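Local coordinates for protein phosphoribosylaminoimidazole carboxylase (Treponema denticola, PDB 5C5D) that catalyses the reversible carboxylation of 5-aminoimidazole ribonucleotide with carbon dioxide to give 4-carboxy-5-aminoimidazole ribonucleotide, a step of de novo purine biosynthesis, at residues V5-G10 / I63-R68. The protein carries 1 engineered substitution. Residues are numbered along the deposited sequence; the frame is centred on the assembly and turned at random.
Sequences VIILMG and ITIAGR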
ATOM      1  N   VAL D   5      16.666  31.636  -7.456  1.00 18.88           N
ATOM      2  CA  VAL D   5      15.745  30.547  -7.229  1.00 18.46           C
ATOM      3  C   VAL D   5      14.485  31.126  -6.612  1.00 22.50           C
ATOM      4  O   VAL D   5      14.547  31.775  -5.579  1.00 22.44           O
ATOM      5  CB  VAL D   5      16.309  29.486  -6.282  1.00 20.74           C
ATOM      6  CG1 VAL D   5      15.256  28.423  -5.972  1.00 20.05           C
ATOM      7  CG2 VAL D   5      17.540  28.827  -6.873  1.00 19.40           C
ATOM      8  N   ILE D   6      13.353  30.884  -7.250  1.00 20.31           N
ATOM      9  CA  ILE D   6      12.085  31.339  -6.746  1.00 20.27           C
ATOM     10  C   ILE D   6      11.467  30.161  -6.026  1.00 19.45           C
ATOM     11  O   ILE D   6      11.187  29.141  -6.637  1.00 18.49           O
ATOM     12  CB  ILE D   6      11.144  31.818  -7.866  1.00 20.91           C
ATOM     13  CG1 ILE D   6      11.760  32.997  -8.635  1.00 20.52           C
ATOM     14  CG2 ILE D   6       9.792  32.168  -7.270  1.00 22.01           C
ATOM     15  CD1 ILE D   6      12.695  32.612  -9.790  1.00 21.21           C
ATOM     16  N   ILE D   7      11.246  30.332  -4.729  1.00 18.77           N
ATOM     17  CA  ILE D   7      10.600  29.309  -3.913  1.00 19.83           C
ATOM     18  C   ILE D   7       9.158  29.695  -3.773  1.00 19.77           C
ATOM     19  O   ILE D   7       8.852  30.694  -3.118  1.00 24.01           O
ATOM     20  CB  ILE D   7      11.252  29.193  -2.534  1.00 21.45           C
ATOM     21  CG1 ILE D   7      12.744  28.928  -2.692  1.00 23.76           C
ATOM     22  CG2 ILE D   7      10.582  28.071  -1.725  1.00 18.48           C
ATOM     23  CD1 ILE D   7      13.518  28.999  -1.378  1.00 23.32           C
ATOM     24  N   LEU D   8       8.267  28.951  -4.420  1.00 18.54           N
ATOM     25  CA  LEU D   8       6.842  29.285  -4.436  1.00 18.92           C
ATOM     26  C   LEU D   8       6.030  28.209  -3.747  1.00 19.01           C
ATOM     27  O   LEU D   8       6.087  27.030  -4.135  1.00 19.18           O
ATOM     28  CB  LEU D   8       6.353  29.470  -5.879  1.00 20.20           C
ATOM     29  CG  LEU D   8       4.846  29.669  -6.015  1.00 23.13           C
ATOM     30  CD1 LEU D   8       4.349  30.907  -5.281  1.00 25.88           C
ATOM     31  CD2 LEU D   8       4.481  29.729  -7.490  1.00 23.94           C
ATOM     32  N   MET D   9       5.286  28.602  -2.716  1.00 19.42           N
ATOM     33  CA  MET D   9       4.525  27.640  -1.939  1.00 20.65           C
ATOM     34  C   MET D   9       3.026  27.934  -2.031  1.00 24.21           C
ATOM     35  O   MET D   9       2.622  29.085  -2.185  1.00 23.75           O
ATOM     36  CB  MET D   9       4.984  27.683  -0.479  1.00 19.42           C
ATOM     37  CG  MET D   9       4.488  28.886   0.237  1.00 23.54           C
ATOM     38  SD  MET D   9       5.286  29.073   1.865  1.00 28.84           S
ATOM     39  CE  MET D   9       6.790  29.894   1.372  1.00 31.38           C
ATOM     40  N   GLY D  10       2.215  26.888  -1.919  1.00 22.04           N
ATOM     41  CA  GLY D  10       0.784  27.019  -2.101  1.00 23.45           C
ATOM     42  C   GLY D  10       0.097  27.655  -0.925  1.00 23.64           C
ATOM     43  O   GLY D  10      -0.976  28.223  -1.082  1.00 26.05           O
ATOM     44  N   ILE D  63      11.329  26.407  -7.325  1.00 15.37           N
ATOM     45  CA  ILE D  63      11.108  25.252  -6.447  1.00 16.99           C
ATOM     46  C   ILE D  63       9.694  25.413  -5.910  1.00 18.79           C
ATOM     47  O   ILE D  63       9.389  26.400  -5.232  1.00 18.95           O
ATOM     48  CB  ILE D  63      12.140  25.159  -5.322  1.00 17.07           C
ATOM     49  CG1 ILE D  63      13.546  25.005  -5.891  1.00 18.92           C
ATOM     50  CG2 ILE D  63      11.812  23.991  -4.388  1.00 17.57           C
ATOM     51  CD1 ILE D  63      14.649  25.013  -4.794  1.00 18.01           C
ATOM     52  N   THR D  64       8.835  24.440  -6.205  1.00 15.46           N
ATOM     53  CA  THR D  64       7.417  24.537  -5.904  1.00 15.89           C
ATOM     54  C   THR D  64       7.002  23.586  -4.798  1.00 16.09           C
ATOM     55  O   THR D  64       7.319  22.409  -4.806  1.00 18.10           O
ATOM     56  CB  THR D  64       6.603  24.276  -7.166  1.00 20.37           C
ATOM     57  OG1 THR D  64       7.101  23.064  -7.775  1.00 19.40           O
ATOM     58  CG2 THR D  64       6.737  25.474  -8.113  1.00 22.00           C
ATOM     59  N   ILE D  65       6.341  24.168  -3.811  1.00 16.49           N
ATOM     60  CA  ILE D  65       5.954  23.475  -2.578  1.00 15.82           C
ATOM     61  C   ILE D  65       4.451  23.464  -2.378  1.00 19.09           C
ATOM     62  O   ILE D  65       3.872  24.500  -2.157  1.00 21.21           O
ATOM     63  CB  ILE D  65       6.555  24.172  -1.363  1.00 17.88           C
ATOM     64  CG1 ILE D  65       8.084  24.224  -1.482  1.00 18.86           C
ATOM     65  CG2 ILE D  65       6.200  23.455  -0.075  1.00 18.43           C
ATOM     66  CD1 ILE D  65       8.683  25.246  -0.503  1.00 19.63           C
ATOM     67  N   ALA D  66       3.816  22.302  -2.453  1.00 17.42           N
ATOM     68  CA  ALA D  66       2.389  22.232  -2.221  1.00 17.69           C
ATOM     69  C   ALA D  66       2.052  20.908  -1.567  1.00 19.17           C
ATOM     70  O   ALA D  66       2.505  19.860  -2.032  1.00 20.23           O
ATOM     71  CB  ALA D  66       1.621  22.388  -3.496  1.00 21.01           C
ATOM     72  N   GLY D  67       1.253  20.978  -0.504  1.00 19.31           N
ATOM     73  CA  GLY D  67       0.828  19.772   0.175  1.00 21.73           C
ATOM     74  C   GLY D  67      -0.414  19.168  -0.438  1.00 22.00           C
ATOM     75  O   GLY D  67      -0.965  19.675  -1.424  1.00 21.83           O
ATOM     76  N   ARG D  68      -0.863  18.070   0.168  1.00 19.24           N
ATOM     77  CA  ARG D  68      -2.018  17.347  -0.320  1.00 19.50           C
ATOM     78  C   ARG D  68      -1.811  17.036  -1.768  1.00 20.99           C
ATOM     79  O   ARG D  68      -0.695  16.682  -2.142  1.00 20.30           O
ATOM     80  CB  ARG D  68      -3.282  18.142  -0.034  1.00 20.29           C
ATOM     81  CG  ARG D  68      -3.418  18.330   1.445  1.00 27.09           C
ATOM     82  CD  ARG D  68      -4.754  18.932   1.829  1.00 32.74           C
ATOM     83  NE  ARG D  68      -4.929  18.818   3.266  1.00 41.09           N
ATOM     84  CZ  ARG D  68      -6.056  19.079   3.913  1.00 50.34           C
ATOM     85  NH1 ARG D  68      -7.129  19.485   3.249  1.00 53.00           N
ATOM     86  NH2 ARG D  68      -6.101  18.933   5.231  1.00 53.68           N
TER
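Ile-63 enters beside Ile-7 and bonds to the residues flanking it: its N donates to Ile-6 O at 2.8 Å, and its O accepts from Leu-8 N at 2.9 Å. Its CG1 lies anti to the carbonyl carbon (chi1 -61°), and the extended chi2 (176°) carries CD1 on to Val-5 CG1, 3.7 Å away, the two side chains passing at a slant. Thr-64 and Leu-8 point to the face opposite Ile-63, Ile-7, Ile-65 and Met-9, and Thr-64 CA comes within 3.3 Å of Leu-8 O, a CA-H...O contact. Its OG1 is buried but satisfied, hydrogen-bonded to Ser-73 OG and Ile-85 O, while Val-76 of helix 72-79 packs on both Thr-64 and Leu-8. Ile-65 repeats the pattern around Met-9, its N donating to Leu-8 O and its O receiving Gly-10 N at 2.9 Å. Ile-65 CD1 reaches back to Ile-7 CG2 at 3.6 Å, and the CB atoms of Ile-65 and Met-9 sit 3.9 Å apart under helix 15-27. Beyond Ile-65 the two segments part: Gly-67 belongs to the substrate site, and Arg-68 reaches Glu-116 of a neighbouring subunit in a salt bridge. The two strands, 16° apart in direction, are neighbours within a five-stranded parallel sheet in the 2-1-3-4-5 order of flavodoxin-like alpha/beta folds, whose C-terminal strand ends lead into the substrate-binding loops.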